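Local coordinates for hemerythrin HHE cation binding domain protein (PDB 6TYJ) that binds zinc and iron ions within a helical bundle of the hemerythrin type, its wider biological role being unknown, at residues Gly27-Ser31 / Trp104-Lys108; Val35-His41 / Gln95-Glu101. One frame throughout, in Å; residues are numbered along the deposited sequence.

From the N terminus, helix 12-32 runs first and gives contact 1 its earlier segment, Gly27-Ser31, near the helix's C-terminal end. The chain then turns through a short connection, and Val35-His41, which runs from this connection into the first turn of helix 38-65, opens contact 2. Helix 70-91 follows, and contact 2 closes with Gln95-Glu101 on the way into helix 100-121; one turn further, Trp104-Lys108 closes contact 1. The smaller loop therefore lies wholly within the larger, and their centres are about 11 Å apart. Arg40 bridges them by a cation-pi interaction with Trp104. Together they tie two interhelix connections and three helices at one end of the bundle.

Contact 1: Gly27-Ser31 / Trp104-Lys108; sequences GRKIS and WNSFK
The indole of Trp104 has the methyl CG2 of Ile30 over one face and CB of Lys108, from its own helix, over the other, while the hydroxyl of Ser31 sits at the edge in the ring plane. Ile30 CG2 stands 3.7 Å from the centroid of the six-membered ring and 18° off its normal, which meets the geometry of a CH-pi contact; the two side chains cross at about a right angle. Gly27 O approaches the same ring at its edge, 3.5 Å from Trp104 CZ2.

With CG of Trp104 anti to the backbone N (chi1 164°), the ring reaches across to helix 12-32 and directs its N-H at serine. The bond from Trp104 NE1 to Ser31 OG is 2.9 Å long and nearly straight, at 163°. Lys108, bent at chi3, delivers NZ to the same oxygen at 3.1 Å. Ser31 OG in turn donates to Gly27 O over 2.9 Å, and this carbonyl also receives the backbone Ser31 N, the two donors arriving from opposite faces of its plane.

The segments belong to nearly antiparallel helices of the bundle, with axes 11.5 Å apart, a separation that the indole spans. Ile30 continues onto Leu43 and Leu47 of helix 38-65, and Trp104 onto Leu90 of helix 70-91. Ser31 OG thus accepts two bonds and donates one, so the rotation of its hydroxyl is fixed, and the nearby ammonium group would probably polarise that hydroxyl and strengthen its donation to Gly27 O.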
ATOM      1  N   GLY A  27       2.685  -9.850  -3.360  1.00 21.53           N
ATOM      2  CA  GLY A  27       3.067 -10.581  -2.157  1.00 24.68           C
ATOM      3  C   GLY A  27       3.098 -12.085  -2.370  1.00 24.08           C
ATOM      4  O   GLY A  27       3.976 -12.772  -1.847  1.00 23.08           O
ATOM      5  N   ARG A  28       2.134 -12.616  -3.132  1.00 23.33           N
ATOM      6  CA  ARG A  28       2.123 -14.046  -3.440  1.00 25.84           C
ATOM      7  C   ARG A  28       3.299 -14.420  -4.348  1.00 27.18           C
ATOM      8  O   ARG A  28       3.977 -15.434  -4.113  1.00 27.47           O
ATOM      9  CB  ARG A  28       0.769 -14.409  -4.070  1.00 32.22           C
ATOM     10  CG  ARG A  28       0.634 -15.836  -4.559  1.00 39.50           C
ATOM     11  CD  ARG A  28      -0.762 -16.105  -5.133  1.00 51.21           C
ATOM     12  NE  ARG A  28      -1.094 -15.266  -6.290  1.00 68.94           N
ATOM     13  CZ  ARG A  28      -1.834 -14.153  -6.245  1.00 74.42           C
ATOM     14  NH1 ARG A  28      -2.338 -13.713  -5.092  1.00 72.34           N
ATOM     15  NH2 ARG A  28      -2.080 -13.473  -7.361  1.00 68.01           N
ATOM     16  N   LYS A  29       3.598 -13.591  -5.362  1.00 26.16           N
ATOM     17  CA  LYS A  29       4.729 -13.890  -6.243  1.00 27.88           C
ATOM     18  C   LYS A  29       6.049 -13.856  -5.478  1.00 24.31           C
ATOM     19  O   LYS A  29       6.928 -14.706  -5.696  1.00 24.67           O
ATOM     20  CB  LYS A  29       4.775 -12.911  -7.421  1.00 26.29           C
ATOM     21  CG  LYS A  29       3.621 -13.041  -8.375  1.00 34.84           C
ATOM     22  CD  LYS A  29       3.922 -12.350  -9.683  1.00 46.31           C
ATOM     23  CE  LYS A  29       5.001 -13.099 -10.447  1.00 55.05           C
ATOM     24  NZ  LYS A  29       5.006 -12.711 -11.887  1.00 62.59           N
ATOM     25  N   ILE A  30       6.209 -12.879  -4.590  1.00 19.89           N
ATOM     26  CA  ILE A  30       7.396 -12.830  -3.742  1.00 17.50           C
ATOM     27  C   ILE A  30       7.519 -14.107  -2.933  1.00 26.13           C
ATOM     28  O   ILE A  30       8.570 -14.760  -2.935  1.00 22.41           O
ATOM     29  CB  ILE A  30       7.352 -11.587  -2.838  1.00 18.84           C
ATOM     30  CG1 ILE A  30       7.476 -10.356  -3.719  1.00 17.07           C
ATOM     31  CG2 ILE A  30       8.481 -11.664  -1.790  1.00 21.31           C
ATOM     32  CD1 ILE A  30       7.057  -9.086  -3.005  1.00 17.76           C
ATOM     33  N   SER A  31       6.428 -14.503  -2.255  1.00 25.69           N
ATOM     34  CA  SER A  31       6.451 -15.703  -1.418  1.00 27.40           C
ATOM     35  C   SER A  31       6.823 -16.934  -2.212  1.00 26.43           C
ATOM     36  O   SER A  31       7.460 -17.860  -1.676  1.00 28.81           O
ATOM     37  CB  SER A  31       5.086 -15.942  -0.781  1.00 24.52           C
ATOM     38  OG  SER A  31       4.687 -14.860   0.022  1.00 30.23           O
ATOM     39  N   TRP A 104       9.641 -12.098   6.513  1.00 24.68           N
ATOM     40  CA  TRP A 104       8.769 -11.831   5.371  1.00 27.19           C
ATOM     41  C   TRP A 104       7.327 -12.202   5.702  1.00 27.42           C
ATOM     42  O   TRP A 104       6.397 -11.432   5.433  1.00 26.70           O
ATOM     43  CB  TRP A 104       9.251 -12.594   4.132  1.00 26.93           C
ATOM     44  CG  TRP A 104       8.174 -12.646   3.082  1.00 22.25           C
ATOM     45  CD1 TRP A 104       7.438 -13.722   2.718  1.00 24.96           C
ATOM     46  CD2 TRP A 104       7.662 -11.536   2.340  1.00 19.10           C
ATOM     47  NE1 TRP A 104       6.509 -13.366   1.759  1.00 26.52           N
ATOM     48  CE2 TRP A 104       6.637 -12.027   1.509  1.00 23.94           C
ATOM     49  CE3 TRP A 104       7.996 -10.176   2.273  1.00 24.49           C
ATOM     50  CZ2 TRP A 104       5.925 -11.216   0.632  1.00 20.56           C
ATOM     51  CZ3 TRP A 104       7.282  -9.359   1.404  1.00 25.10           C
ATOM     52  CH2 TRP A 104       6.262  -9.886   0.595  1.00 21.11           C
ATOM     53  N   ASN A 105       7.124 -13.360   6.328  1.00 27.25           N
ATOM     54  CA  ASN A 105       5.761 -13.773   6.659  1.00 26.70           C
ATOM     55  C   ASN A 105       5.117 -12.821   7.658  1.00 33.53           C
ATOM     56  O   ASN A 105       3.927 -12.516   7.545  1.00 30.36           O
ATOM     57  CB  ASN A 105       5.759 -15.205   7.192  1.00 33.69           C
ATOM     58  CG  ASN A 105       5.963 -16.219   6.094  1.00 34.41           C
ATOM     59  OD1 ASN A 105       5.543 -16.001   4.956  1.00 36.41           O
ATOM     60  ND2 ASN A 105       6.597 -17.345   6.425  1.00 32.55           N
ATOM     61  N   SER A 106       5.885 -12.350   8.646  1.00 26.74           N
ATOM     62  CA  SER A 106       5.355 -11.387   9.602  1.00 29.54           C
ATOM     63  C   SER A 106       4.944 -10.098   8.900  1.00 24.81           C
ATOM     64  O   SER A 106       3.905  -9.513   9.220  1.00 32.10           O
ATOM     65  CB  SER A 106       6.386 -11.106  10.698  1.00 38.12           C
ATOM     66  OG  SER A 106       6.573 -12.251  11.525  1.00 38.57           O
ATOM     67  N   PHE A 107       5.742  -9.647   7.942  1.00 30.20           N
ATOM     68  CA  PHE A 107       5.377  -8.450   7.193  1.00 30.21           C
ATOM     69  C   PHE A 107       4.147  -8.691   6.325  1.00 26.34           C
ATOM     70  O   PHE A 107       3.212  -7.867   6.309  1.00 24.11           O
ATOM     71  CB  PHE A 107       6.552  -7.991   6.333  1.00 26.85           C
ATOM     72  CG  PHE A 107       6.217  -6.818   5.460  1.00 22.05           C
ATOM     73  CD1 PHE A 107       6.039  -5.558   6.012  1.00 26.03           C
ATOM     74  CD2 PHE A 107       6.059  -6.984   4.090  1.00 25.54           C
ATOM     75  CE1 PHE A 107       5.735  -4.482   5.220  1.00 25.94           C
ATOM     76  CE2 PHE A 107       5.734  -5.910   3.283  1.00 27.20           C
ATOM     77  CZ  PHE A 107       5.569  -4.654   3.844  1.00 28.61           C
ATOM     78  N   LYS A 108       4.148  -9.791   5.570  1.00 29.92           N
ATOM     79  CA  LYS A 108       3.012 -10.138   4.717  1.00 27.15           C
ATOM     80  C   LYS A 108       1.708 -10.147   5.513  1.00 30.10           C
ATOM     81  O   LYS A 108       0.683  -9.625   5.052  1.00 32.66           O
ATOM     82  CB  LYS A 108       3.268 -11.484   4.041  1.00 31.72           C
ATOM     83  CG  LYS A 108       2.253 -11.827   2.979  1.00 33.59           C
ATOM     84  CD  LYS A 108       2.656 -13.050   2.169  1.00 40.02           C
ATOM     85  CE  LYS A 108       2.445 -14.321   2.959  1.00 51.51           C
ATOM     86  NZ  LYS A 108       2.498 -15.555   2.113  1.00 55.30           N
TER

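Contact 2: Val35-His41 / Gln95-Glu101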
ATOM      1  N   VAL A  35      14.142 -17.804  -2.006  1.00 23.58           N
ATOM      2  CA  VAL A  35      14.700 -16.774  -1.130  1.00 22.33           C
ATOM      3  C   VAL A  35      16.052 -16.327  -1.660  1.00 19.75           C
ATOM      4  O   VAL A  35      16.905 -17.145  -2.017  1.00 23.44           O
ATOM      5  CB  VAL A  35      14.794 -17.283   0.322  1.00 23.65           C
ATOM      6  CG1 VAL A  35      15.570 -16.297   1.172  1.00 24.71           C
ATOM      7  CG2 VAL A  35      13.417 -17.393   0.913  1.00 26.30           C
ATOM      8  N   ASN A  36      16.222 -14.997  -1.786  1.00 18.83           N
ATOM      9  CA  ASN A  36      17.452 -14.351  -2.237  1.00 20.33           C
ATOM     10  C   ASN A  36      17.670 -14.482  -3.742  1.00 18.99           C
ATOM     11  O   ASN A  36      18.759 -14.148  -4.232  1.00 24.47           O
ATOM     12  CB  ASN A  36      18.684 -14.850  -1.460  1.00 24.94           C
ATOM     13  CG  ASN A  36      19.817 -13.816  -1.416  1.00 25.32           C
ATOM     14  OD1 ASN A  36      19.585 -12.606  -1.535  1.00 22.73           O
ATOM     15  ND2 ASN A  36      21.040 -14.284  -1.258  1.00 27.37           N
ATOM     16  N   SER A  37      16.665 -14.933  -4.492  1.00 20.92           N
ATOM     17  CA  SER A  37      16.759 -15.023  -5.939  1.00 20.74           C
ATOM     18  C   SER A  37      16.640 -13.638  -6.563  1.00 21.53           C
ATOM     19  O   SER A  37      16.070 -12.728  -5.970  1.00 20.74           O
ATOM     20  CB  SER A  37      15.664 -15.937  -6.508  1.00 28.19           C
ATOM     21  OG  SER A  37      14.344 -15.477  -6.214  1.00 24.62           O
ATOM     22  N   GLU A  38      17.229 -13.499  -7.756  1.00 24.13           N
ATOM     23  CA  GLU A  38      17.058 -12.280  -8.560  1.00 25.19           C
ATOM     24  C   GLU A  38      15.588 -11.909  -8.715  1.00 22.20           C
ATOM     25  O   GLU A  38      15.209 -10.728  -8.615  1.00 20.34           O
ATOM     26  CB  GLU A  38      17.678 -12.497  -9.943  1.00 28.77           C
ATOM     27  CG  GLU A  38      19.150 -12.806  -9.947  1.00 39.95           C
ATOM     28  CD  GLU A  38      19.638 -13.453 -11.247  1.00 37.97           C
ATOM     29  OE1 GLU A  38      18.822 -13.905 -12.088  1.00 31.32           O
ATOM     30  OE2 GLU A  38      20.865 -13.517 -11.419  1.00 43.50           O
ATOM     31  N   GLU A  39      14.759 -12.911  -9.004  1.00 27.29           N
ATOM     32  CA  GLU A  39      13.332 -12.704  -9.194  1.00 27.37           C
ATOM     33  C   GLU A  39      12.685 -12.148  -7.938  1.00 20.79           C
ATOM     34  O   GLU A  39      11.901 -11.191  -8.012  1.00 20.97           O
ATOM     35  CB  GLU A  39      12.674 -14.028  -9.599  1.00 26.99           C
ATOM     36  CG  GLU A  39      11.195 -13.892  -9.829  1.00 35.48           C
ATOM     37  CD  GLU A  39      10.454 -15.222 -10.003  1.00 51.01           C
ATOM     38  OE1 GLU A  39      11.102 -16.295  -9.981  1.00 49.14           O
ATOM     39  OE2 GLU A  39       9.208 -15.177 -10.149  1.00 49.69           O
ATOM     40  N   ARG A  40      13.019 -12.709  -6.773  1.00 19.79           N
ATOM     41  CA  ARG A  40      12.385 -12.247  -5.540  1.00 18.98           C
ATOM     42  C   ARG A  40      12.798 -10.817  -5.219  1.00 20.02           C
ATOM     43  O   ARG A  40      11.985 -10.027  -4.721  1.00 18.73           O
ATOM     44  CB  ARG A  40      12.717 -13.171  -4.366  1.00 19.05           C
ATOM     45  CG  ARG A  40      11.728 -12.999  -3.205  1.00 17.39           C
ATOM     46  CD  ARG A  40      11.941 -14.145  -2.203  1.00 19.28           C
ATOM     47  NE  ARG A  40      11.205 -13.923  -0.969  1.00 22.14           N
ATOM     48  CZ  ARG A  40      10.455 -14.832  -0.366  1.00 23.22           C
ATOM     49  NH1 ARG A  40      10.328 -16.057  -0.880  1.00 23.82           N
ATOM     50  NH2 ARG A  40       9.833 -14.509   0.753  1.00 24.07           N
ATOM     51  N   HIS A  41      14.071 -10.479  -5.445  1.00 17.53           N
ATOM     52  CA  HIS A  41      14.511  -9.108  -5.175  1.00 20.43           C
ATOM     53  C   HIS A  41      13.799  -8.098  -6.063  1.00 20.63           C
ATOM     54  O   HIS A  41      13.400  -7.024  -5.584  1.00 18.17           O
ATOM     55  CB  HIS A  41      16.025  -8.984  -5.363  1.00 18.69           C
ATOM     56  CG  HIS A  41      16.830  -9.598  -4.249  1.00 19.66           C
ATOM     57  ND1 HIS A  41      16.857  -9.074  -2.975  1.00 25.94           N
ATOM     58  CD2 HIS A  41      17.647 -10.679  -4.227  1.00 23.15           C
ATOM     59  CE1 HIS A  41      17.653  -9.809  -2.213  1.00 27.54           C
ATOM     60  NE2 HIS A  41      18.156 -10.778  -2.951  1.00 24.73           N
ATOM     61  N   GLN A  95      17.691 -11.184   2.678  1.00 20.78           N
ATOM     62  CA  GLN A  95      17.210 -12.490   2.237  1.00 19.95           C
ATOM     63  C   GLN A  95      18.264 -13.570   2.382  1.00 20.49           C
ATOM     64  O   GLN A  95      17.914 -14.754   2.446  1.00 27.06           O
ATOM     65  CB  GLN A  95      16.718 -12.419   0.788  1.00 21.78           C
ATOM     66  CG  GLN A  95      15.529 -11.442   0.610  1.00 21.25           C
ATOM     67  CD  GLN A  95      14.825 -11.579  -0.717  1.00 28.26           C
ATOM     68  OE1 GLN A  95      14.839 -12.633  -1.340  1.00 23.44           O
ATOM     69  NE2 GLN A  95      14.203 -10.489  -1.174  1.00 22.61           N
ATOM     70  N   SER A  96      19.531 -13.205   2.470  1.00 20.57           N
ATOM     71  CA  SER A  96      20.564 -14.221   2.673  1.00 23.56           C
ATOM     72  C   SER A  96      20.596 -14.747   4.102  1.00 26.16           C
ATOM     73  O   SER A  96      21.236 -15.781   4.357  1.00 28.90           O
ATOM     74  CB  SER A  96      21.923 -13.637   2.323  1.00 26.86           C
ATOM     75  OG  SER A  96      22.170 -12.491   3.117  1.00 28.52           O
ATOM     76  N   GLU A  97      19.888 -14.065   5.067  1.00 22.70           N
ATOM     77  CA  GLU A  97      20.030 -14.461   6.464  1.00 24.10           C
ATOM     78  C   GLU A  97      19.002 -15.521   6.854  1.00 25.27           C
ATOM     79  O   GLU A  97      17.891 -15.547   6.317  1.00 24.96           O
ATOM     80  CB  GLU A  97      19.861 -13.243   7.369  1.00 27.14           C
ATOM     81  CG  GLU A  97      20.990 -12.251   7.246  1.00 41.37           C
ATOM     82  CD  GLU A  97      21.130 -11.339   8.459  1.00 57.31           C
ATOM     83  OE1 GLU A  97      20.182 -11.245   9.268  1.00 52.97           O
ATOM     84  OE2 GLU A  97      22.207 -10.721   8.598  1.00 65.95           O
ATOM     85  N   PRO A  98      19.352 -16.398   7.806  1.00 26.57           N
ATOM     86  CA  PRO A  98      18.443 -17.507   8.142  1.00 29.48           C
ATOM     87  C   PRO A  98      17.038 -17.100   8.557  1.00 35.11           C
ATOM     88  O   PRO A  98      16.071 -17.722   8.101  1.00 46.87           O
ATOM     89  CB  PRO A  98      19.199 -18.228   9.269  1.00 31.14           C
ATOM     90  CG  PRO A  98      20.664 -18.006   8.935  1.00 30.82           C
ATOM     91  CD  PRO A  98      20.681 -16.555   8.409  1.00 28.59           C
ATOM     92  N   GLY A  99      16.877 -16.095   9.405  1.00 31.62           N
ATOM     93  CA  GLY A  99      15.524 -15.723   9.796  1.00 39.60           C
ATOM     94  C   GLY A  99      14.716 -14.879   8.822  1.00 39.33           C
ATOM     95  O   GLY A  99      13.703 -14.279   9.219  1.00 32.05           O
ATOM     96  N   TYR A 100      15.122 -14.820   7.551  1.00 28.52           N
ATOM     97  CA  TYR A 100      14.457 -13.909   6.621  1.00 28.81           C
ATOM     98  C   TYR A 100      13.007 -14.317   6.379  1.00 28.81           C
ATOM     99  O   TYR A 100      12.100 -13.475   6.416  1.00 27.10           O
ATOM    100  CB  TYR A 100      15.207 -13.807   5.284  1.00 24.49           C
ATOM    101  CG  TYR A 100      14.266 -13.248   4.195  1.00 23.42           C
ATOM    102  CD1 TYR A 100      13.943 -11.894   4.125  1.00 30.52           C
ATOM    103  CD2 TYR A 100      13.672 -14.111   3.277  1.00 28.97           C
ATOM    104  CE1 TYR A 100      13.059 -11.445   3.153  1.00 27.56           C
ATOM    105  CE2 TYR A 100      12.805 -13.675   2.315  1.00 32.80           C
ATOM    106  CZ  TYR A 100      12.493 -12.346   2.245  1.00 29.00           C
ATOM    107  OH  TYR A 100      11.604 -11.965   1.247  1.00 29.35           O
ATOM    108  N   GLU A 101      12.761 -15.595   6.092  1.00 30.79           N
ATOM    109  CA  GLU A 101      11.416 -15.982   5.686  1.00 29.15           C
ATOM    110  C   GLU A 101      10.403 -15.766   6.809  1.00 31.00           C
ATOM    111  O   GLU A 101       9.254 -15.379   6.540  1.00 29.31           O
ATOM    112  CB  GLU A 101      11.411 -17.434   5.215  1.00 33.90           C
ATOM    113  CG  GLU A 101      10.227 -17.771   4.332  1.00 47.04           C
ATOM    114  CD  GLU A 101      10.462 -19.013   3.487  1.00 56.32           C
ATOM    115  OE1 GLU A 101       9.836 -19.120   2.413  1.00 59.78           O
ATOM    116  OE2 GLU A 101      11.270 -19.876   3.898  1.00 65.53           O
TER
HETATM  117  O   HOH W   1      20.378 -10.957   0.683  1.00 31.89           O
HETATM  118  O   HOH W   2       8.329 -16.998   1.440  1.00 27.13           O
HETATM  119  O   HOH W   3      14.779  -7.555  -1.649  1.00 38.79           O
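Gln95 and Tyr100 carry the second segment's side of this contact, meeting Asn36, Arg40 and His41. Gln95 OE1 accepts the backbone N-H of Asn36 at 2.8 Å, with the donor in the carbonyl plane. The amide of Gln95 also stacks on the imidazole of His41, planes 22° apart and CD over one ring face. Arg40 grips Tyr100 side-on: NE and NH2 both donate to OH, NE at 3.0 Å, with the OH lying somewhat out of the guanidinium plane. The phenol ring stands steeply to that group, at 77°. Val35 packs against both Arg40 and Tyr100, its CG2 over one face of the guanidinium and its CG1 3.6 Å from Tyr100 CD2.

These residues join two interhelix connections of the hemerythrin-type bundle where helices 38-65 and 100-121 begin. Ser37 is the N-cap of the former, its OG accepting from Arg40 N at 3.1 Å; Gly99 holds that position for the latter, within a type I turn from Glu97 to Tyr100.

In the next shell, His41 NE2 donates to Asn36 OD1 at 2.7 Å, in the imidazole plane, which fixes the ring against the Gln95 amide. One water joins Asn36 OD1 to Ser96 N, and another links Arg40 NH2 to Glu101 OE1. Arg40 reaches the phenol oxygen with CG anti to the backbone N (chi1 -161°) and its chain extended to NE. Farther out, Arg40 NH1 bonds to Ala33 O, and Ser37 OG bonds to Pro34 O.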